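Long-range contacts in secreted protein (Streptomyces lividans TK24, PDB 5LXZ), which is a copper metalloradical protein of the AA5 family, related to galactose oxidase, and probably oxidises its substrate at a copper-bound tyrosine radical: residues Y24-I29 against Q56-I61; T36-M41 against I61-K66; K70-P75 against E234-V239. The protein carries 1 engineered substitution. One frame throughout, in Å; residues are numbered along the deposited sequence.

Contact 1: Y24-I29 against Q56-I61; sequences YRQNTI and QYDTRI
The backbone of Y24-I29, irregular in conformation, passes strand 58-61 without pairing with it: CA of Q26 stays 6.9 Å from CA of D58. Along the strand, D58 and R60 direct their side chains toward the loop, while T59 between them turns away. The R60 chain bends at chi2 (-70°), and its guanidinium makes five hydrogen bonds. R60 NE meets Y24 O at 2.8 Å, nearly straight at 168°; Y24 O lies in the guanidinium plane, whereas NE stands above the carbonyl plane. R60 NH2 forms a longer, more bent bond of 3.2 Å to R25 O. This strand belongs to a blade of a Kelch-type β-propeller, and the loop brings the chain into it from strand 14-18, an edge strand of another blade sheet. Within the strand, NH1 and NH2 of R60 converge end-on on D58 OD1, a salt bridge that probably keeps the carboxylate ionised, and NH1 reaches T59 O at 3.0 Å. Q26, its CG in the crowded position between backbone N and carbonyl carbon (chi1 63°), lays OE1 over one guanidinium face, 3.4 Å from R60 CZ. Q26 NE2 donates almost straight to T28 OG1 (3.0 Å), which lies in the amide plane, and to M41 O. A leucine at R60 would probably loosen the loop, because both carbonyl contacts and the D58 salt bridge would go. Q56 NE2 donates to D58 OD2 at 3.0 Å.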
# COMPACT_ATOMS: atom_id res chain seq x y z
N TYR A 24 1.04 -20.15 -15.41
CA TYR A 24 0.71 -18.73 -15.21
C TYR A 24 0.76 -18.33 -13.76
O TYR A 24 0.56 -17.13 -13.44
CB TYR A 24 -0.66 -18.37 -15.77
CG TYR A 24 -0.71 -18.54 -17.25
CD1 TYR A 24 -0.05 -17.65 -18.08
CD2 TYR A 24 -1.38 -19.60 -17.82
CE1 TYR A 24 -0.08 -17.81 -19.46
CE2 TYR A 24 -1.43 -19.76 -19.20
CZ TYR A 24 -0.79 -18.86 -20.01
OH TYR A 24 -0.80 -19.03 -21.38
N ARG A 25 1.02 -19.27 -12.86
CA ARG A 25 1.06 -18.89 -11.44
C ARG A 25 2.24 -17.96 -11.15
O ARG A 25 3.26 -17.98 -11.81
CB ARG A 25 1.10 -20.09 -10.54
CG ARG A 25 -0.18 -20.87 -10.63
CD ARG A 25 -0.16 -22.09 -9.74
NE ARG A 25 -1.24 -22.98 -10.16
CZ ARG A 25 -1.47 -24.20 -9.66
NH1 ARG A 25 -0.71 -24.69 -8.69
NH2 ARG A 25 -2.49 -24.91 -10.14
N GLN A 26 2.06 -17.11 -10.14
CA GLN A 26 3.11 -16.24 -9.67
C GLN A 26 2.73 -15.80 -8.28
O GLN A 26 1.63 -16.09 -7.81
CB GLN A 26 3.28 -15.02 -10.59
CG GLN A 26 2.03 -14.18 -10.60
CD GLN A 26 2.16 -12.89 -11.40
OE1 GLN A 26 2.96 -12.79 -12.35
NE2 GLN A 26 1.35 -11.91 -11.05
N ASN A 27 3.63 -15.06 -7.66
CA ASN A 27 3.38 -14.48 -6.34
C ASN A 27 2.89 -13.04 -6.52
O ASN A 27 3.68 -12.12 -6.43
CB ASN A 27 4.62 -14.50 -5.48
CG ASN A 27 5.15 -15.91 -5.21
OD1 ASN A 27 4.50 -16.91 -5.52
ND2 ASN A 27 6.30 -15.96 -4.59
N THR A 28 1.60 -12.88 -6.78
CA THR A 28 1.06 -11.54 -7.00
C THR A 28 1.11 -10.73 -5.71
O THR A 28 0.51 -11.09 -4.70
CB THR A 28 -0.40 -11.59 -7.50
OG1 THR A 28 -0.45 -12.39 -8.69
CG2 THR A 28 -0.91 -10.18 -7.80
N ILE A 29 1.77 -9.59 -5.78
CA ILE A 29 1.93 -8.68 -4.63
C ILE A 29 1.26 -7.31 -4.89
O ILE A 29 0.92 -6.61 -3.94
CB ILE A 29 3.41 -8.53 -4.26
CG1 ILE A 29 3.92 -9.91 -3.79
CG2 ILE A 29 3.65 -7.49 -3.18
CD1 ILE A 29 5.42 -9.98 -3.67
N GLN A 56 14.30 -13.05 -12.44
CA GLN A 56 13.07 -13.59 -12.97
C GLN A 56 11.89 -12.74 -12.43
O GLN A 56 11.62 -12.77 -11.23
CB GLN A 56 12.92 -15.04 -12.50
CG GLN A 56 11.59 -15.68 -12.87
CD GLN A 56 11.34 -15.65 -14.36
OE1 GLN A 56 12.24 -15.97 -15.15
NE2 GLN A 56 10.13 -15.25 -14.76
N TYR A 57 11.26 -11.98 -13.32
CA TYR A 57 10.25 -10.99 -12.93
C TYR A 57 8.98 -11.28 -13.68
O TYR A 57 8.99 -11.55 -14.88
CB TYR A 57 10.69 -9.58 -13.31
CG TYR A 57 12.06 -9.21 -12.83
CD1 TYR A 57 12.50 -9.54 -11.56
CD2 TYR A 57 12.92 -8.54 -13.69
CE1 TYR A 57 13.79 -9.21 -11.16
CE2 TYR A 57 14.16 -8.17 -13.28
CZ TYR A 57 14.60 -8.49 -12.03
OH TYR A 57 15.86 -8.15 -11.57
N ASP A 58 7.85 -11.28 -12.97
CA ASP A 58 6.61 -11.71 -13.54
C ASP A 58 5.47 -10.69 -13.37
O ASP A 58 5.32 -10.06 -12.32
CB ASP A 58 6.19 -13.04 -12.87
CG ASP A 58 6.97 -14.24 -13.43
OD1 ASP A 58 6.58 -14.77 -14.49
OD2 ASP A 58 7.94 -14.63 -12.80
N THR A 59 4.68 -10.57 -14.42
CA THR A 59 3.43 -9.85 -14.46
C THR A 59 2.43 -10.67 -15.23
O THR A 59 2.80 -11.38 -16.19
CB THR A 59 3.61 -8.49 -15.17
OG1 THR A 59 4.54 -7.71 -14.42
CG2 THR A 59 2.30 -7.71 -15.32
N ARG A 60 1.16 -10.60 -14.82
CA ARG A 60 0.05 -11.12 -15.59
C ARG A 60 -1.00 -10.08 -15.90
O ARG A 60 -1.16 -9.12 -15.17
CB ARG A 60 -0.63 -12.28 -14.87
CG ARG A 60 0.30 -13.37 -14.36
CD ARG A 60 0.90 -14.18 -15.48
NE ARG A 60 1.84 -15.14 -14.90
CZ ARG A 60 3.17 -15.07 -14.88
NH1 ARG A 60 3.84 -14.10 -15.49
NH2 ARG A 60 3.87 -16.01 -14.26
N ILE A 61 -1.73 -10.29 -16.99
CA ILE A 61 -3.00 -9.62 -17.24
C ILE A 61 -4.08 -10.67 -17.25
O ILE A 61 -3.98 -11.67 -17.99
CB ILE A 61 -2.99 -8.90 -18.58
CG1 ILE A 61 -2.07 -7.72 -18.48
CG2 ILE A 61 -4.42 -8.48 -19.00
CD1 ILE A 61 -1.91 -7.00 -19.77

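Contact 2: T36-M41 against I61-K66; sequences TGKVLM and IWDPVK
One face of the W62 indole carries P64 CA, 3.7 Å above the plane and displaced toward the rim, while F20 meets the ring in a T-shaped stack. V39 CG2 comes obliquely to W62 CE3 at 3.7 Å, the two side chains lying side by side on one face of an antiparallel propeller-blade sheet. M41 SD, next on that face, makes an oblique Met-aromatic contact, 5.3 Å from the centroid of the W62 five-membered ring, and packs on W62 CB at 3.8 Å. V39 and W62 form a hydrogen-bonded pair: V39 N reaches W62 O at 2.8 Å and W62 N returns to V39 O, both in the carbonyl planes. L40 and I61, the adjacent non-hydrogen-bonded pair, share the other face and pack loosely there. G37 O rests 3.3 Å from P64 CD. D63, CG anti to the backbone N (chi1 179°), has OD1 accept from V65 N, an Asx turn, and from K66 N, completing an Asx motif. The extended K38 chain crosses I61 CG2 obliquely and puts NZ against E234 in a salt bridge; D63 OD2 lies 4.6 Å from K38 NZ, and a water donating to D63 OD2 at 2.6 Å accepts only weakly from K38 NZ.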
# COMPACT_ATOMS: atom_id res chain seq x y z
N THR A 36 -9.44 -1.09 -19.38
CA THR A 36 -9.89 -2.13 -20.30
C THR A 36 -10.76 -3.20 -19.69
O THR A 36 -11.27 -4.06 -20.38
CB THR A 36 -8.67 -2.81 -20.93
OG1 THR A 36 -7.83 -3.27 -19.84
CG2 THR A 36 -7.90 -1.83 -21.77
N GLY A 37 -10.93 -3.18 -18.35
CA GLY A 37 -11.66 -4.18 -17.65
C GLY A 37 -10.81 -5.36 -17.21
O GLY A 37 -11.32 -6.25 -16.55
N LYS A 38 -9.53 -5.34 -17.56
CA LYS A 38 -8.62 -6.41 -17.19
C LYS A 38 -7.83 -6.00 -15.95
O LYS A 38 -7.75 -4.80 -15.62
CB LYS A 38 -7.71 -6.70 -18.35
CG LYS A 38 -8.54 -7.14 -19.56
CD LYS A 38 -7.66 -7.55 -20.68
CE LYS A 38 -8.42 -7.72 -21.98
NZ LYS A 38 -7.43 -8.13 -23.01
N VAL A 39 -7.27 -6.99 -15.28
CA VAL A 39 -6.52 -6.75 -14.05
C VAL A 39 -5.06 -7.02 -14.29
O VAL A 39 -4.68 -8.11 -14.74
CB VAL A 39 -7.03 -7.63 -12.91
CG1 VAL A 39 -6.26 -7.39 -11.63
CG2 VAL A 39 -8.53 -7.42 -12.70
N LEU A 40 -4.23 -6.03 -13.96
CA LEU A 40 -2.79 -6.16 -13.97
C LEU A 40 -2.37 -6.77 -12.64
O LEU A 40 -2.76 -6.27 -11.58
CB LEU A 40 -2.14 -4.80 -14.14
CG LEU A 40 -0.62 -4.81 -14.16
CD1 LEU A 40 -0.13 -5.43 -15.44
CD2 LEU A 40 -0.08 -3.39 -13.91
N MET A 41 -1.63 -7.86 -12.67
CA MET A 41 -1.17 -8.56 -11.48
C MET A 41 0.34 -8.60 -11.51
O MET A 41 0.94 -9.25 -12.40
CB MET A 41 -1.77 -9.96 -11.46
CG MET A 41 -3.29 -9.93 -11.49
SD MET A 41 -4.06 -11.54 -11.71
CE MET A 41 -3.81 -12.14 -10.04
N ILE A 61 -1.73 -10.29 -16.99
CA ILE A 61 -3.00 -9.62 -17.24
C ILE A 61 -4.08 -10.67 -17.25
O ILE A 61 -3.98 -11.67 -17.99
CB ILE A 61 -2.99 -8.90 -18.58
CG1 ILE A 61 -2.07 -7.72 -18.48
CG2 ILE A 61 -4.42 -8.48 -19.00
CD1 ILE A 61 -1.91 -7.00 -19.77
N TRP A 62 -5.10 -10.46 -16.42
CA TRP A 62 -6.19 -11.39 -16.26
C TRP A 62 -7.46 -10.72 -16.74
O TRP A 62 -7.76 -9.58 -16.36
CB TRP A 62 -6.31 -11.77 -14.80
CG TRP A 62 -7.53 -12.56 -14.44
CD1 TRP A 62 -7.94 -13.75 -14.97
CD2 TRP A 62 -8.49 -12.23 -13.43
NE1 TRP A 62 -9.11 -14.18 -14.37
CE2 TRP A 62 -9.46 -13.27 -13.41
CE3 TRP A 62 -8.64 -11.14 -12.55
CZ2 TRP A 62 -10.57 -13.25 -12.54
CZ3 TRP A 62 -9.74 -11.12 -11.70
CH2 TRP A 62 -10.67 -12.17 -11.69
N ASP A 63 -8.19 -11.41 -17.62
CA ASP A 63 -9.47 -10.92 -18.11
C ASP A 63 -10.53 -11.63 -17.29
O ASP A 63 -10.74 -12.84 -17.45
CB ASP A 63 -9.60 -11.22 -19.59
CG ASP A 63 -10.91 -10.77 -20.18
OD1 ASP A 63 -11.88 -10.60 -19.46
OD2 ASP A 63 -10.94 -10.58 -21.41
N PRO A 64 -11.19 -10.91 -16.37
CA PRO A 64 -12.17 -11.58 -15.54
C PRO A 64 -13.42 -12.03 -16.29
O PRO A 64 -14.09 -12.92 -15.78
CB PRO A 64 -12.51 -10.56 -14.46
CG PRO A 64 -11.99 -9.27 -14.92
CD PRO A 64 -10.97 -9.50 -15.97
N VAL A 65 -13.72 -11.45 -17.44
CA VAL A 65 -14.96 -11.80 -18.17
C VAL A 65 -14.71 -13.13 -18.90
O VAL A 65 -15.47 -14.08 -18.76
CB VAL A 65 -15.37 -10.68 -19.14
CG1 VAL A 65 -16.59 -11.08 -19.98
CG2 VAL A 65 -15.72 -9.40 -18.36
N LYS A 66 -13.62 -13.18 -19.63
CA LYS A 66 -13.22 -14.36 -20.42
C LYS A 66 -12.56 -15.46 -19.59
O LYS A 66 -12.51 -16.60 -20.03
CB LYS A 66 -12.33 -13.95 -21.57
CG LYS A 66 -13.03 -13.02 -22.55
CD LYS A 66 -12.37 -12.98 -23.91
CE LYS A 66 -13.26 -12.24 -24.89
NZ LYS A 66 -12.56 -12.09 -26.19
O HOH W 1 -8.93 -11.23 -22.89

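Contact 3: K70-P75 against E234-V239; sequences KKVPTP and EKYIKV
K70 NZ is gripped twice across this contact, by E234 OE1 at 2.9 Å in a salt bridge that uses the anti lone pair of the carboxylate oxygen, and by a water that in turn donates to E234 O. The contact joins neighbouring blades of the β-propeller: strand 69-71 is an edge strand of one sheet, and strand 235-238 pairs with 226-230 in the next. E234 and K235 form a G1 bulge opposite D230, and the other carboxylate oxygen of E234 has a second lysine partner. Although 70-75 and 234-236 run only 15° apart, side chains and waters, rather than direct backbone bonds, hold them together. The Y236 ring receives P73 O at its edge, in plane, 3.4 Å from CD2, while P75 crosses the tyrosine at about a right angle, its CD 3.6 Å from Y236 CD2. V72 CG1 lies obliquely, 4.0 Å from Y236 CE2. T74 OG1 donates to V72 O at 2.9 Å, and both T74 OG1 and Y236 OH bond to T59 OG1. A second water donates to P73 O at 2.7 Å and accepts from Y236 N at 2.9 Å.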
# COMPACT_ATOMS: atom_id res chain seq x y z
N LYS A 70 -2.63 -13.91 -19.38
CA LYS A 70 -1.40 -13.89 -20.15
C LYS A 70 -0.25 -13.32 -19.34
O LYS A 70 -0.46 -12.57 -18.39
CB LYS A 70 -1.54 -13.11 -21.45
CG LYS A 70 -1.85 -11.63 -21.28
CD LYS A 70 -1.86 -10.86 -22.60
CE LYS A 70 -0.51 -10.24 -22.90
NZ LYS A 70 -0.66 -9.22 -23.96
N LYS A 71 0.95 -13.68 -19.73
CA LYS A 71 2.16 -13.12 -19.19
C LYS A 71 2.48 -11.83 -19.90
O LYS A 71 2.21 -11.68 -21.10
CB LYS A 71 3.33 -14.08 -19.31
CG LYS A 71 3.08 -15.42 -18.68
CD LYS A 71 4.39 -16.15 -18.46
CE LYS A 71 4.15 -17.44 -17.73
NZ LYS A 71 5.39 -18.22 -17.59
N VAL A 72 3.04 -10.88 -19.14
CA VAL A 72 3.56 -9.63 -19.65
C VAL A 72 5.05 -9.51 -19.35
O VAL A 72 5.48 -9.68 -18.24
CB VAL A 72 2.83 -8.43 -19.00
CG1 VAL A 72 3.43 -7.12 -19.48
CG2 VAL A 72 1.37 -8.46 -19.35
N PRO A 73 5.89 -9.21 -20.37
CA PRO A 73 7.30 -9.00 -20.09
C PRO A 73 7.53 -7.90 -19.05
O PRO A 73 6.93 -6.81 -19.17
CB PRO A 73 7.88 -8.56 -21.45
CG PRO A 73 6.89 -8.97 -22.46
CD PRO A 73 5.56 -9.01 -21.79
N THR A 74 8.31 -8.23 -18.04
CA THR A 74 8.51 -7.38 -16.88
C THR A 74 9.97 -6.95 -16.85
O THR A 74 10.84 -7.77 -16.58
CB THR A 74 8.07 -8.09 -15.61
OG1 THR A 74 6.72 -8.51 -15.84
CG2 THR A 74 8.13 -7.17 -14.40
N PRO A 75 10.24 -5.66 -17.10
CA PRO A 75 11.61 -5.21 -17.34
C PRO A 75 12.50 -5.04 -16.11
O PRO A 75 13.75 -5.02 -16.23
CB PRO A 75 11.39 -3.86 -18.03
CG PRO A 75 10.13 -3.36 -17.41
CD PRO A 75 9.26 -4.58 -17.36
N GLU A 234 -0.82 -3.24 -23.39
CA GLU A 234 -0.47 -4.25 -22.41
C GLU A 234 1.03 -4.39 -22.25
O GLU A 234 1.57 -5.49 -22.24
CB GLU A 234 -1.21 -5.54 -22.70
CG GLU A 234 -2.71 -5.33 -22.58
CD GLU A 234 -3.55 -6.58 -22.78
OE1 GLU A 234 -3.02 -7.58 -23.32
OE2 GLU A 234 -4.74 -6.54 -22.39
N LYS A 235 1.72 -3.26 -22.10
CA LYS A 235 3.15 -3.28 -21.90
C LYS A 235 3.62 -2.16 -20.98
O LYS A 235 2.95 -1.12 -20.84
CB LYS A 235 3.89 -3.26 -23.24
CG LYS A 235 3.79 -2.04 -24.07
CD LYS A 235 4.65 -2.23 -25.34
CE LYS A 235 4.03 -1.65 -26.59
NZ LYS A 235 3.98 -0.17 -26.50
N TYR A 236 4.76 -2.39 -20.34
CA TYR A 236 5.41 -1.36 -19.55
C TYR A 236 6.22 -0.46 -20.49
O TYR A 236 7.00 -0.98 -21.31
CB TYR A 236 6.36 -1.99 -18.55
CG TYR A 236 5.70 -2.79 -17.48
CD1 TYR A 236 5.20 -2.18 -16.33
CD2 TYR A 236 5.64 -4.17 -17.55
CE1 TYR A 236 4.63 -2.94 -15.33
CE2 TYR A 236 5.12 -4.94 -16.53
CZ TYR A 236 4.61 -4.30 -15.42
OH TYR A 236 4.04 -5.03 -14.37
N ILE A 237 6.02 0.83 -20.37
CA ILE A 237 6.76 1.81 -21.18
C ILE A 237 7.72 2.58 -20.26
O ILE A 237 7.28 3.23 -19.30
CB ILE A 237 5.81 2.78 -21.88
CG1 ILE A 237 4.78 2.01 -22.72
CG2 ILE A 237 6.65 3.77 -22.72
CD1 ILE A 237 3.80 2.89 -23.43
N LYS A 238 9.01 2.52 -20.53
CA LYS A 238 9.98 3.17 -19.70
C LYS A 238 9.81 4.69 -19.79
O LYS A 238 9.62 5.24 -20.89
CB LYS A 238 11.40 2.81 -20.17
CG LYS A 238 12.50 3.36 -19.28
CD LYS A 238 13.83 2.67 -19.58
CE LYS A 238 14.87 2.89 -18.49
NZ LYS A 238 15.32 4.30 -18.41
N VAL A 239 9.80 5.35 -18.64
CA VAL A 239 9.84 6.80 -18.54
C VAL A 239 11.05 7.21 -17.75
O VAL A 239 11.84 6.37 -17.34
CB VAL A 239 8.50 7.35 -17.96
CG1 VAL A 239 7.34 7.00 -18.90
CG2 VAL A 239 8.25 6.94 -16.50
O HOH W 2 1.76 -7.85 -23.46
O HOH W 3 6.08 -4.94 -20.97

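How the contacts relate
Strand 58-62 is shared by contacts 1 and 2 and borders contact 3 through strand 69-71, its neighbour in the same sheet. Contact 1 uses it for the loop that crosses its side chains, contact 2 for the backbone pairing inside the blade. The chemistry follows position. Contacts 1 and 2 are both partly buried, the second with more of its touching residues buried, whereas contact 3 lies at the surface. Contact 2 is largely apolar where the strands pair, contact 1 is a polar network around one arginine, and contact 3 is a seam of charge, proline and water between blades. M41 O joins contacts 1 and 2 by accepting from R60 N, and I61 CD1 packs on E234.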